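Local coordinates for sulfide-quinone reductase (Aquifex aeolicus, PDB 3HYW), which catalyses the oxidation of hydrogen sulfide to polysulfur with a quinone as electron acceptor, using one FAD bound in each subunit of a homotrimer, at residues Ala18-Asn23 against Gln319-Val324; Phe163-His168 against Glu207-Glu212; Tyr169-Lys172 against Ile176-Lys179; Tyr233-Leu236 against Thr240-Val243; Ala325-Asn330 against Asp337-Arg342. One frame throughout, in Å; residues are numbered along the deposited sequence.

Interaction 1: residues Ala18-Asn23 against Gln319-Val324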
# COMPACT_ATOMS: atom_id res chain seq x y z
N ALA A 18 -19.53 38.79 9.58
CA ALA A 18 -19.67 40.25 9.69
C ALA A 18 -19.43 40.98 8.36
O ALA A 18 -20.22 41.85 7.99
CB ALA A 18 -18.76 40.81 10.77
N TYR A 19 -18.35 40.63 7.65
CA TYR A 19 -18.06 41.25 6.35
C TYR A 19 -19.11 40.87 5.30
O TYR A 19 -19.52 41.72 4.51
CB TYR A 19 -16.66 40.87 5.85
CG TYR A 19 -15.48 41.53 6.57
CD1 TYR A 19 -15.63 42.16 7.81
CD2 TYR A 19 -14.20 41.46 6.02
CE1 TYR A 19 -14.53 42.73 8.46
CE2 TYR A 19 -13.11 42.01 6.67
CZ TYR A 19 -13.28 42.65 7.88
OH TYR A 19 -12.18 43.20 8.51
N ASN A 20 -19.55 39.61 5.30
CA ASN A 20 -20.56 39.17 4.35
C ASN A 20 -21.86 39.94 4.55
O ASN A 20 -22.46 40.42 3.59
CB ASN A 20 -20.85 37.66 4.46
CG ASN A 20 -19.80 36.80 3.78
OD1 ASN A 20 -19.29 37.12 2.71
ND2 ASN A 20 -19.49 35.67 4.40
N LEU A 21 -22.28 40.08 5.81
CA LEU A 21 -23.45 40.87 6.18
C LEU A 21 -23.32 42.34 5.78
O LEU A 21 -24.27 42.94 5.27
CB LEU A 21 -23.71 40.76 7.68
CG LEU A 21 -24.37 39.47 8.17
CD1 LEU A 21 -24.27 39.39 9.68
CD2 LEU A 21 -25.84 39.38 7.72
N ARG A 22 -22.14 42.92 6.03
CA ARG A 22 -21.91 44.33 5.72
C ARG A 22 -22.01 44.62 4.23
O ARG A 22 -22.58 45.64 3.82
CB ARG A 22 -20.57 44.81 6.31
CG ARG A 22 -20.11 46.21 5.86
CD ARG A 22 -21.15 47.33 6.15
NE ARG A 22 -21.33 47.59 7.58
CZ ARG A 22 -22.49 47.52 8.24
NH1 ARG A 22 -23.62 47.19 7.61
NH2 ARG A 22 -22.53 47.79 9.54
N ASN A 23 -21.46 43.72 3.42
CA ASN A 23 -21.44 43.89 1.97
C ASN A 23 -22.81 43.65 1.35
O ASN A 23 -23.17 44.26 0.34
CB ASN A 23 -20.35 43.00 1.34
CG ASN A 23 -18.93 43.52 1.61
OD1 ASN A 23 -18.09 42.83 2.19
ND2 ASN A 23 -18.67 44.76 1.20
N GLN A 319 -17.90 29.13 3.83
CA GLN A 319 -19.19 28.71 3.28
C GLN A 319 -20.33 28.81 4.30
O GLN A 319 -21.43 29.24 3.95
CB GLN A 319 -19.09 27.30 2.71
CG GLN A 319 -18.13 27.22 1.52
CD GLN A 319 -17.89 25.81 1.05
OE1 GLN A 319 -18.28 24.85 1.71
NE2 GLN A 319 -17.24 25.66 -0.11
N MET A 320 -20.08 28.39 5.55
CA MET A 320 -21.02 28.61 6.67
C MET A 320 -21.35 30.09 6.79
O MET A 320 -22.51 30.45 6.93
CB MET A 320 -20.42 28.18 8.01
CG MET A 320 -20.26 26.69 8.20
SD MET A 320 -19.27 26.40 9.66
CE MET A 320 -18.91 24.66 9.50
N ALA A 321 -20.31 30.91 6.77
CA ALA A 321 -20.45 32.37 6.88
C ALA A 321 -21.29 32.98 5.76
O ALA A 321 -22.13 33.83 6.04
CB ALA A 321 -19.07 33.03 6.93
N MET A 322 -21.06 32.55 4.52
CA MET A 322 -21.86 33.02 3.37
C MET A 322 -23.33 32.64 3.53
O MET A 322 -24.22 33.47 3.33
CB MET A 322 -21.36 32.44 2.04
CG MET A 322 -19.98 32.86 1.60
SD MET A 322 -19.56 32.00 0.07
CE MET A 322 -17.80 31.73 0.32
N ALA A 323 -23.57 31.38 3.88
CA ALA A 323 -24.92 30.87 4.09
C ALA A 323 -25.64 31.61 5.21
O ALA A 323 -26.79 32.02 5.04
CB ALA A 323 -24.90 29.37 4.36
N VAL A 324 -24.96 31.81 6.34
CA VAL A 324 -25.56 32.46 7.50
C VAL A 324 -25.91 33.93 7.21
O VAL A 324 -26.99 34.40 7.59
CB VAL A 324 -24.66 32.34 8.75
CG1 VAL A 324 -25.05 33.38 9.82
CG2 VAL A 324 -24.74 30.92 9.31

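Interaction 2: residues Phe163-His168 against Glu207-Glu212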
# COMPACT_ATOMS: atom_id res chain seq x y z
N PHE A 163 3.06 20.09 11.50
CA PHE A 163 4.10 20.38 12.49
C PHE A 163 5.18 19.30 12.52
O PHE A 163 6.37 19.60 12.62
CB PHE A 163 3.49 20.57 13.89
CG PHE A 163 4.50 20.99 14.94
CD1 PHE A 163 5.11 20.04 15.76
CD2 PHE A 163 4.84 22.33 15.10
CE1 PHE A 163 6.05 20.42 16.72
CE2 PHE A 163 5.78 22.72 16.06
CZ PHE A 163 6.38 21.77 16.88
N ALA A 164 4.76 18.04 12.44
CA ALA A 164 5.70 16.93 12.43
C ALA A 164 6.65 17.02 11.22
O ALA A 164 7.86 16.84 11.36
CB ALA A 164 4.96 15.61 12.45
N LEU A 165 6.09 17.29 10.05
CA LEU A 165 6.88 17.33 8.82
C LEU A 165 7.73 18.60 8.71
O LEU A 165 8.85 18.56 8.18
CB LEU A 165 6.00 17.09 7.59
CG LEU A 165 5.55 15.63 7.55
CD1 LEU A 165 4.36 15.43 6.66
CD2 LEU A 165 6.70 14.71 7.14
N MET A 166 7.20 19.70 9.24
CA MET A 166 7.93 20.97 9.35
C MET A 166 9.14 20.83 10.26
O MET A 166 10.22 21.35 9.96
CB MET A 166 7.02 22.08 9.90
CG MET A 166 5.96 22.55 8.93
SD MET A 166 4.96 23.89 9.62
CE MET A 166 3.97 24.26 8.21
N LEU A 167 8.95 20.15 11.39
CA LEU A 167 10.02 19.90 12.34
C LEU A 167 11.10 19.01 11.74
O LEU A 167 12.28 19.31 11.86
CB LEU A 167 9.47 19.31 13.64
CG LEU A 167 10.46 19.09 14.80
CD1 LEU A 167 11.24 20.37 15.13
CD2 LEU A 167 9.75 18.53 16.02
N HIS A 168 10.70 17.93 11.07
CA HIS A 168 11.63 17.10 10.29
C HIS A 168 12.48 17.94 9.33
O HIS A 168 13.70 17.79 9.26
CB HIS A 168 10.88 16.01 9.51
CG HIS A 168 11.71 15.36 8.45
ND1 HIS A 168 12.64 14.38 8.72
CD2 HIS A 168 11.76 15.56 7.11
CE1 HIS A 168 13.23 14.00 7.60
NE2 HIS A 168 12.71 14.70 6.61
N GLU A 207 1.39 7.57 4.80
CA GLU A 207 2.22 6.41 5.17
C GLU A 207 3.55 6.42 4.41
O GLU A 207 4.61 6.27 5.02
CB GLU A 207 1.49 5.10 4.90
CG GLU A 207 0.54 4.67 6.00
CD GLU A 207 -0.24 3.41 5.65
OE1 GLU A 207 -0.11 2.91 4.51
OE2 GLU A 207 -0.98 2.91 6.51
N ASP A 208 3.49 6.60 3.09
CA ASP A 208 4.69 6.61 2.25
C ASP A 208 5.59 7.79 2.60
O ASP A 208 6.81 7.68 2.59
CB ASP A 208 4.34 6.69 0.76
CG ASP A 208 3.83 5.38 0.21
OD1 ASP A 208 3.66 4.41 0.98
OD2 ASP A 208 3.62 5.32 -1.02
N LEU A 209 4.95 8.91 2.92
CA LEU A 209 5.63 10.14 3.29
C LEU A 209 6.37 10.02 4.63
O LEU A 209 7.50 10.47 4.75
CB LEU A 209 4.61 11.27 3.35
CG LEU A 209 5.07 12.71 3.59
CD1 LEU A 209 5.77 13.27 2.35
CD2 LEU A 209 3.86 13.55 3.95
N PHE A 210 5.70 9.44 5.62
CA PHE A 210 6.33 9.18 6.93
C PHE A 210 7.49 8.19 6.78
O PHE A 210 8.54 8.37 7.39
CB PHE A 210 5.29 8.67 7.95
CG PHE A 210 4.53 9.77 8.66
CD1 PHE A 210 4.55 11.09 8.19
CD2 PHE A 210 3.79 9.49 9.80
CE1 PHE A 210 3.85 12.09 8.84
CE2 PHE A 210 3.07 10.49 10.46
CZ PHE A 210 3.11 11.80 9.98
N ALA A 211 7.29 7.17 5.95
CA ALA A 211 8.33 6.19 5.65
C ALA A 211 9.54 6.82 4.96
O ALA A 211 10.68 6.56 5.34
CB ALA A 211 7.78 5.03 4.82
N GLU A 212 9.29 7.65 3.94
CA GLU A 212 10.36 8.33 3.20
C GLU A 212 11.18 9.27 4.08
O GLU A 212 12.35 9.50 3.82
CB GLU A 212 9.81 9.09 1.99
CG GLU A 212 9.47 8.20 0.79
CD GLU A 212 8.20 8.62 0.05
OE1 GLU A 212 7.77 9.79 0.19
OE2 GLU A 212 7.62 7.76 -0.66

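Interaction 3: residues Tyr169-Lys172 against Ile176-Lys179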
# COMPACT_ATOMS: atom_id res chain seq x y z
N TYR A 169 11.81 18.82 8.58
CA TYR A 169 12.47 19.72 7.64
C TYR A 169 13.50 20.60 8.36
O TYR A 169 14.65 20.69 7.92
CB TYR A 169 11.43 20.59 6.91
CG TYR A 169 12.03 21.68 6.05
CD1 TYR A 169 12.44 21.42 4.74
CD2 TYR A 169 12.17 22.98 6.54
CE1 TYR A 169 12.99 22.42 3.95
CE2 TYR A 169 12.73 23.99 5.74
CZ TYR A 169 13.13 23.70 4.45
OH TYR A 169 13.67 24.70 3.68
N GLU A 170 13.09 21.22 9.46
CA GLU A 170 13.96 22.09 10.25
C GLU A 170 15.18 21.35 10.80
O GLU A 170 16.30 21.86 10.73
CB GLU A 170 13.17 22.73 11.40
CG GLU A 170 13.97 23.65 12.32
CD GLU A 170 14.40 24.96 11.66
OE1 GLU A 170 13.69 25.45 10.75
OE2 GLU A 170 15.45 25.50 12.06
N LEU A 171 14.96 20.14 11.32
CA LEU A 171 16.04 19.33 11.87
C LEU A 171 17.04 18.93 10.79
O LEU A 171 18.25 18.92 11.03
CB LEU A 171 15.48 18.09 12.60
CG LEU A 171 14.58 18.36 13.82
CD1 LEU A 171 13.80 17.11 14.23
CD2 LEU A 171 15.38 18.92 14.99
N LYS A 172 16.54 18.61 9.60
CA LYS A 172 17.38 18.30 8.45
C LYS A 172 18.15 19.54 7.96
O LYS A 172 19.28 19.43 7.49
CB LYS A 172 16.52 17.71 7.33
CG LYS A 172 17.27 16.78 6.38
CD LYS A 172 16.29 15.98 5.52
CE LYS A 172 16.98 15.44 4.29
NZ LYS A 172 16.12 14.50 3.51
N ILE A 176 20.67 17.87 12.16
CA ILE A 176 20.58 17.10 13.41
C ILE A 176 19.42 16.10 13.44
O ILE A 176 19.06 15.58 14.50
CB ILE A 176 20.53 18.03 14.66
CG1 ILE A 176 19.33 18.98 14.59
CG2 ILE A 176 21.85 18.78 14.83
CD1 ILE A 176 18.93 19.59 15.92
N ARG A 177 18.83 15.82 12.27
CA ARG A 177 17.72 14.87 12.17
C ARG A 177 18.15 13.44 12.56
O ARG A 177 17.35 12.68 13.11
CB ARG A 177 17.07 14.91 10.77
CG ARG A 177 15.91 13.92 10.56
CD ARG A 177 14.71 14.21 11.46
NE ARG A 177 14.37 13.06 12.29
CZ ARG A 177 13.53 12.08 11.96
NH1 ARG A 177 12.91 12.08 10.78
NH2 ARG A 177 13.32 11.09 12.81
N TYR A 178 19.41 13.10 12.30
CA TYR A 178 19.93 11.78 12.67
C TYR A 178 20.09 11.60 14.19
O TYR A 178 20.35 10.50 14.67
CB TYR A 178 21.25 11.48 11.93
CG TYR A 178 22.49 12.11 12.53
CD1 TYR A 178 23.45 11.31 13.17
CD2 TYR A 178 22.71 13.49 12.46
CE1 TYR A 178 24.60 11.88 13.72
CE2 TYR A 178 23.85 14.06 13.01
CZ TYR A 178 24.79 13.25 13.64
OH TYR A 178 25.93 13.80 14.18
N LYS A 179 19.91 12.69 14.94
CA LYS A 179 19.96 12.66 16.40
C LYS A 179 18.56 12.68 17.02
O LYS A 179 18.43 12.53 18.24
CB LYS A 179 20.77 13.83 16.95
CG LYS A 179 22.22 13.89 16.48
CD LYS A 179 23.09 14.63 17.49
CE LYS A 179 24.52 14.82 16.98
NZ LYS A 179 24.58 15.78 15.82

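Interaction 4: residues Tyr233-Leu236 against Thr240-Val243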
# COMPACT_ATOMS: atom_id res chain seq x y z
N TYR A 233 0.30 5.67 26.22
CA TYR A 233 -0.90 5.44 25.43
C TYR A 233 -1.50 4.07 25.73
O TYR A 233 -0.80 3.17 26.22
CB TYR A 233 -0.63 5.62 23.93
CG TYR A 233 0.32 4.61 23.32
CD1 TYR A 233 1.70 4.84 23.30
CD2 TYR A 233 -0.16 3.43 22.74
CE1 TYR A 233 2.57 3.92 22.74
CE2 TYR A 233 0.71 2.51 22.17
CZ TYR A 233 2.07 2.76 22.17
OH TYR A 233 2.93 1.83 21.62
N GLU A 234 -2.78 3.92 25.44
CA GLU A 234 -3.51 2.68 25.65
C GLU A 234 -4.01 2.17 24.30
O GLU A 234 -4.61 2.92 23.53
CB GLU A 234 -4.68 2.95 26.59
CG GLU A 234 -5.39 1.73 27.13
CD GLU A 234 -6.49 2.08 28.11
OE1 GLU A 234 -6.28 2.97 28.96
OE2 GLU A 234 -7.57 1.46 28.03
N ASP A 235 -3.75 0.89 24.01
CA ASP A 235 -4.32 0.30 22.80
C ASP A 235 -5.77 -0.13 23.03
O ASP A 235 -6.32 0.07 24.12
CB ASP A 235 -3.44 -0.82 22.22
CG ASP A 235 -3.28 -2.02 23.15
OD1 ASP A 235 -4.13 -2.25 24.04
OD2 ASP A 235 -2.29 -2.75 22.97
N LEU A 236 -6.39 -0.69 21.99
CA LEU A 236 -7.80 -1.10 22.05
C LEU A 236 -8.05 -2.35 22.89
O LEU A 236 -9.19 -2.66 23.23
CB LEU A 236 -8.36 -1.28 20.64
CG LEU A 236 -8.76 0.02 19.94
CD1 LEU A 236 -8.73 -0.19 18.45
CD2 LEU A 236 -10.13 0.50 20.39
N THR A 240 -1.58 -0.73 28.33
CA THR A 240 -0.84 0.53 28.32
C THR A 240 0.58 0.35 27.78
O THR A 240 1.24 -0.66 28.05
CB THR A 240 -0.77 1.17 29.72
OG1 THR A 240 -0.32 0.20 30.67
CG2 THR A 240 -2.15 1.67 30.14
N HIS A 241 1.02 1.34 27.03
CA HIS A 241 2.35 1.34 26.44
C HIS A 241 3.04 2.68 26.69
O HIS A 241 2.40 3.69 27.00
CB HIS A 241 2.29 1.05 24.94
CG HIS A 241 1.73 -0.29 24.60
ND1 HIS A 241 0.39 -0.51 24.40
CD2 HIS A 241 2.34 -1.49 24.42
CE1 HIS A 241 0.19 -1.78 24.12
NE2 HIS A 241 1.35 -2.40 24.12
N GLU A 242 4.35 2.67 26.51
CA GLU A 242 5.19 3.78 26.91
C GLU A 242 6.16 4.05 25.77
O GLU A 242 6.73 3.13 25.18
CB GLU A 242 5.93 3.39 28.19
CG GLU A 242 6.79 4.46 28.79
CD GLU A 242 7.52 3.98 30.03
OE1 GLU A 242 6.86 3.77 31.07
OE2 GLU A 242 8.76 3.82 29.97
N VAL A 243 6.34 5.33 25.45
CA VAL A 243 7.31 5.74 24.44
C VAL A 243 8.10 6.93 24.99
O VAL A 243 7.51 7.84 25.57
CB VAL A 243 6.62 6.01 23.06
CG1 VAL A 243 6.65 7.49 22.67
CG2 VAL A 243 7.25 5.15 21.98

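Interaction 5: residues Ala325-Asn330 against Asp337-Arg342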
# COMPACT_ATOMS: atom_id res chain seq x y z
N ALA A 325 -24.99 34.64 6.56
CA ALA A 325 -25.23 36.02 6.14
C ALA A 325 -26.43 36.16 5.21
O ALA A 325 -27.26 37.04 5.41
CB ALA A 325 -23.97 36.61 5.51
N HIS A 326 -26.56 35.27 4.23
CA HIS A 326 -27.72 35.27 3.33
C HIS A 326 -29.01 34.94 4.06
O HIS A 326 -30.05 35.56 3.81
CB HIS A 326 -27.52 34.31 2.15
CG HIS A 326 -26.68 34.88 1.05
ND1 HIS A 326 -27.19 35.76 0.12
CD2 HIS A 326 -25.37 34.71 0.75
CE1 HIS A 326 -26.23 36.10 -0.72
NE2 HIS A 326 -25.12 35.49 -0.36
N ASN A 327 -28.94 33.97 4.97
CA ASN A 327 -30.07 33.56 5.78
C ASN A 327 -30.61 34.69 6.66
O ASN A 327 -31.83 34.87 6.77
CB ASN A 327 -29.71 32.33 6.63
CG ASN A 327 -29.60 31.06 5.80
OD1 ASN A 327 -29.02 30.06 6.25
ND2 ASN A 327 -30.14 31.08 4.60
N ILE A 328 -29.70 35.43 7.28
CA ILE A 328 -30.06 36.59 8.11
C ILE A 328 -30.68 37.72 7.29
O ILE A 328 -31.73 38.27 7.64
CB ILE A 328 -28.82 37.12 8.91
CG1 ILE A 328 -28.46 36.14 10.02
CG2 ILE A 328 -29.11 38.51 9.50
CD1 ILE A 328 -27.12 36.41 10.71
N VAL A 329 -30.02 38.05 6.18
CA VAL A 329 -30.47 39.10 5.27
C VAL A 329 -31.85 38.77 4.70
O VAL A 329 -32.74 39.63 4.68
CB VAL A 329 -29.40 39.34 4.16
CG1 VAL A 329 -29.98 40.04 2.96
CG2 VAL A 329 -28.23 40.12 4.74
N ASN A 330 -32.04 37.52 4.27
CA ASN A 330 -33.32 37.07 3.73
C ASN A 330 -34.45 37.05 4.75
O ASN A 330 -35.61 37.27 4.40
CB ASN A 330 -33.18 35.70 3.07
CG ASN A 330 -32.51 35.78 1.71
OD1 ASN A 330 -32.14 36.87 1.26
ND2 ASN A 330 -32.36 34.64 1.06
N ASP A 337 -36.22 32.17 0.90
CA ASP A 337 -35.06 31.39 0.46
C ASP A 337 -34.07 31.21 1.61
O ASP A 337 -33.72 32.18 2.28
CB ASP A 337 -34.35 32.07 -0.72
CG ASP A 337 -34.98 31.75 -2.06
OD1 ASP A 337 -35.91 30.92 -2.12
OD2 ASP A 337 -34.52 32.32 -3.08
N LYS A 338 -33.65 29.97 1.83
CA LYS A 338 -32.65 29.66 2.84
C LYS A 338 -31.54 28.80 2.26
O LYS A 338 -31.79 27.95 1.41
CB LYS A 338 -33.29 28.97 4.06
CG LYS A 338 -34.30 29.85 4.84
CD LYS A 338 -33.59 30.95 5.64
CE LYS A 338 -34.56 32.07 6.04
NZ LYS A 338 -35.05 32.84 4.86
N TYR A 339 -30.32 29.02 2.74
CA TYR A 339 -29.13 28.38 2.18
C TYR A 339 -28.40 27.49 3.17
O TYR A 339 -28.30 27.79 4.36
CB TYR A 339 -28.15 29.43 1.64
CG TYR A 339 -28.73 30.28 0.55
CD1 TYR A 339 -28.60 29.91 -0.79
CD2 TYR A 339 -29.42 31.46 0.86
CE1 TYR A 339 -29.14 30.70 -1.80
CE2 TYR A 339 -29.96 32.25 -0.14
CZ TYR A 339 -29.81 31.86 -1.47
OH TYR A 339 -30.35 32.65 -2.46
N ALA A 340 -27.90 26.37 2.64
CA ALA A 340 -26.98 25.50 3.35
C ALA A 340 -25.60 25.63 2.69
O ALA A 340 -25.51 25.76 1.46
CB ALA A 340 -27.46 24.08 3.26
N PRO A 341 -24.52 25.62 3.49
CA PRO A 341 -23.18 25.60 2.93
C PRO A 341 -22.88 24.25 2.28
O PRO A 341 -23.34 23.22 2.77
CB PRO A 341 -22.27 25.81 4.14
CG PRO A 341 -23.07 25.30 5.30
CD PRO A 341 -24.51 25.61 4.97
N ARG A 342 -22.11 24.28 1.20
CA ARG A 342 -21.65 23.05 0.56
C ARG A 342 -20.83 22.22 1.54
O ARG A 342 -20.93 20.99 1.56
CB ARG A 342 -20.80 23.40 -0.67
CG ARG A 342 -20.25 22.19 -1.43
CD ARG A 342 -21.35 21.37 -2.08
NE ARG A 342 -20.78 20.25 -2.84
CZ ARG A 342 -21.47 19.39 -3.58
NH1 ARG A 342 -22.79 19.49 -3.69
NH2 ARG A 342 -20.84 18.43 -4.23
O HOH W 1 -31.30 34.88 -1.71

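Interaction 1: residues Ala18-Asn23 against Gln319-Val324
Asn20 and Met322 mark the closest backbone approach of two helices here, with Asn20 CA and Met322 CA 6.4 Å apart. Asn20 is the one residue of its segment that carries the contact. Its CG stands anti to the carbonyl carbon (chi1 -79°), and the amide lies against the facing helix. ND2 lies over the flat face of the peptide group that joins Ala321 to Met322. Asn20 ND2 is 3.5 Å from Ala321 C. It is equally near the Met322 N, but both are donors and no hydrogen bond forms. Ala321 has only a methyl at this point, and its CB touches Asn20 ND2 at 3.7 Å. This small side chain is consistent with the close approach of the helices. Helix 12-24 starts within the glycine-rich FAD-binding turn Gly9 to Gly13 of the Rossmann-type nucleotide-binding fold. Helix 314-332 begins at Gly314, another FAD-binding residue, and Ala321 also packs on Ala16 and Thr17. The side chain of Met322 sets out away from helix 12-24, yet its CG still passes 4.0 Å from Asn20 ND2. Further along, Asn20 rests on Ala325, and Leu21 packs on Ala325, Ile328 and Val329.

Interaction 2: residues Phe163-His168 against Glu207-Glu212
Leu165 reaches from its helix to both Leu209 and Phe210, and one methyl does most of the work. The tight spot is Leu165 CD1 against Leu209 CD2, at 3.3 Å. This is closer than carbons usually sit, and the two side chains cross at a slant. Leu209 has its CG anti to the backbone N (chi1 -175°), which brings CD2 up to Leu165. Leu165 CD1 also meets the rim of the Phe210 ring, near the ring plane, 4.0 Å from Phe210 CE1. That touch is easier, and Leu165 CG stands about as far from the same carbon. The backbones are well apart, with Leu165 CA and Phe210 CA 8.4 Å from each other. Both helices belong to an alpha/beta domain. Helix 158-173 is the beta-alpha-beta crossover between parallel strands 146-150 and 182-185, and helix 202-212 precedes strand 216-218. Phe210 makes an edge-to-face pair with Phe184 of the sheet, while Phe351 touches both Leu165 and Leu209. Away from Leu165, helix 202-212 carries Glu207, Asp208, Ala211 and Glu212, partly exposed and beside the second subunit. There Asp208 OD1 forms a salt bridge with Arg204 of that subunit, and Ala211 and Glu212 pack on its Ala201.

Interaction 3: residues Tyr169-Lys172 against Ile176-Lys179
Leu171 and Lys172, in the last turn of helix 158-173, meet Ile176 and Arg177 as the chain doubles back. Before them, Glu170 looks elsewhere: its carboxylate pairs with Arg174 and with the indole nitrogen of Trp52. Leu171 is the main contact residue. Its carbonyl O accepts a hydrogen bond from Ile176 N at 2.9 Å. The bond is fairly straight, with an N-H...O angle of 162°, and the donor is tilted out of the carbonyl plane. It reaches five residues back, one more than a helical bond, which is consistent with the six-to-one bond of a Schellman motif. Here it turns the chain from the helix toward strand 182-185, the helix-to-strand step of an alpha/beta fold. The Leu171 side chain meets that of Ile176 at about a right angle, with Leu171 CD2 3.7 Å from Ile176 CD1. Ile176 CG1 lies between the backbone N and the carbonyl carbon (chi1 58°), which brings its end methyl over to Leu171. Leu171 also meets Arg177: Leu171 CB is 4.0 Å from Arg177 CB, and Leu171 CD1 is 4.1 Å from Arg177 CD. The bent Arg177 chain leads its guanidinium away to the carbonyls of Val180 and Asn214 and to His168. Lys172 follows, with its backbone N 3.9 Å from Arg177 CB. Its long side chain runs extended to a bound sulfate, probably from the crystallisation liquor. Just beyond, Tyr178 bonds through its backbone to Glu368 and Arg429 of the second subunit.

Interaction 4: residues Tyr233-Leu236 against Thr240-Val243
The Tyr233 ring has the CB of His241 over one face, offset toward the rim. His241 CB is 3.6 Å from the Tyr233 ring centroid, a CH-pi contact. The imidazole itself runs past the phenol. The two ring planes are 20° from parallel, but the rings are displaced, with little overlap and centroids 5.2 Å from each other. At the edge of the His241 ring sits the Asp235 carboxylate. It is modelled too close there, so that approach is doubtful. Tyr233 CG lies between the backbone N and the carbonyl carbon (chi1 65°), which folds the ring across the neighbouring strand.

In the backbone, Tyr233 and His241 form an antiparallel hydrogen-bonded pair. His241 N gives to Tyr233 O at 2.7 Å, almost in line with the carbonyl bond. Tyr233 N gives to His241 O at 3.0 Å, with the donor tilted from the carbonyl plane. Glu234 and Thr240 are the next, non-hydrogen-bonded pair, with side chains on the other face. Glu234 OE1 makes a salt bridge with Lys224. Asp235 OD1 takes the backbone N of Asn239 within the turn. This is the end of a beta hairpin, strands 230-234 and 240-244, which with strand 222-226 makes a three-stranded antiparallel sheet. Replacing Tyr233 with an alanine would probably take away the aromatic face under His241 CB and open a gap on that side of the hairpin. The contact thus combines two kinds of force: backbone bonds fix the strand register, and a weak CH-pi touch over the phenol face covers His241 CB.

Interaction 5: residues Ala325-Asn330 against Asp337-Arg342
Asn330 points its amide at the chain around Asp337. Asn330 ND2 gives a hydrogen bond to Asp337 O at 3.1 Å, almost straight at 168°. The oxygen lies in the amide plane, but the nitrogen stands above the plane of the carbonyl. Lys338 NZ reaches Asp337 O from the opposite face at 3.0 Å, gripping it from both sides. Lys338 gets there by bending at chi2 (-72°) and again at chi4, curling its chain past Asn327. An alanine in place of Lys338 would probably leave Asp337 O without one of these two donors and open a gap beside Asn327. The Asn330 side chain meets that of Tyr339 at about a right angle, with the amide plane turned 48° from the ring. Asn330 ND2 lies at the ring edge, 3.6 Å from Tyr339 CE2, and also gives to a water, 3.0 Å away, hydrogen-bonded to Tyr339 OH. His326 CB packs 3.7 Å from Tyr339 CD2, their rings oblique. Strand 339-341 runs nearly antiparallel to helix segment 325-330, their axes 8.8 Å apart. Asn327 touches Cys280 and Lys338 touches Cys422, the two halves of a disulfide. The strand pairs with strand 416-418, while helix 314-332 also rests on helix 12-24.

How the interactions relate
Interactions 1 and 5 share helix 314-332, and their centres are 9 Å apart. They touch directly, with Asn20 CB 3.5 Å from Ala325 CB. Interactions 2 and 3 share helix 158-173, with centres 12 Å apart, and His168 ND1 and Arg177 NH1 probably hydrogen-bond at 3.1 Å. The two pairs lie on opposite sides of the chain's centre. The side chain of Ala321 is about 9 Å from the bound FAD, and that of Leu165 about 13 Å from it. The side chain of Met322 is about 7 Å from the bound decylubiquinone. The side chain of Leu165 is about 10 Å from the bound octathiocane. Interaction 4 stands apart, its centre 22 Å from that of interaction 2. Across subunits, Arg342 makes a cation-pi contact with Tyr178 of a neighbouring subunit.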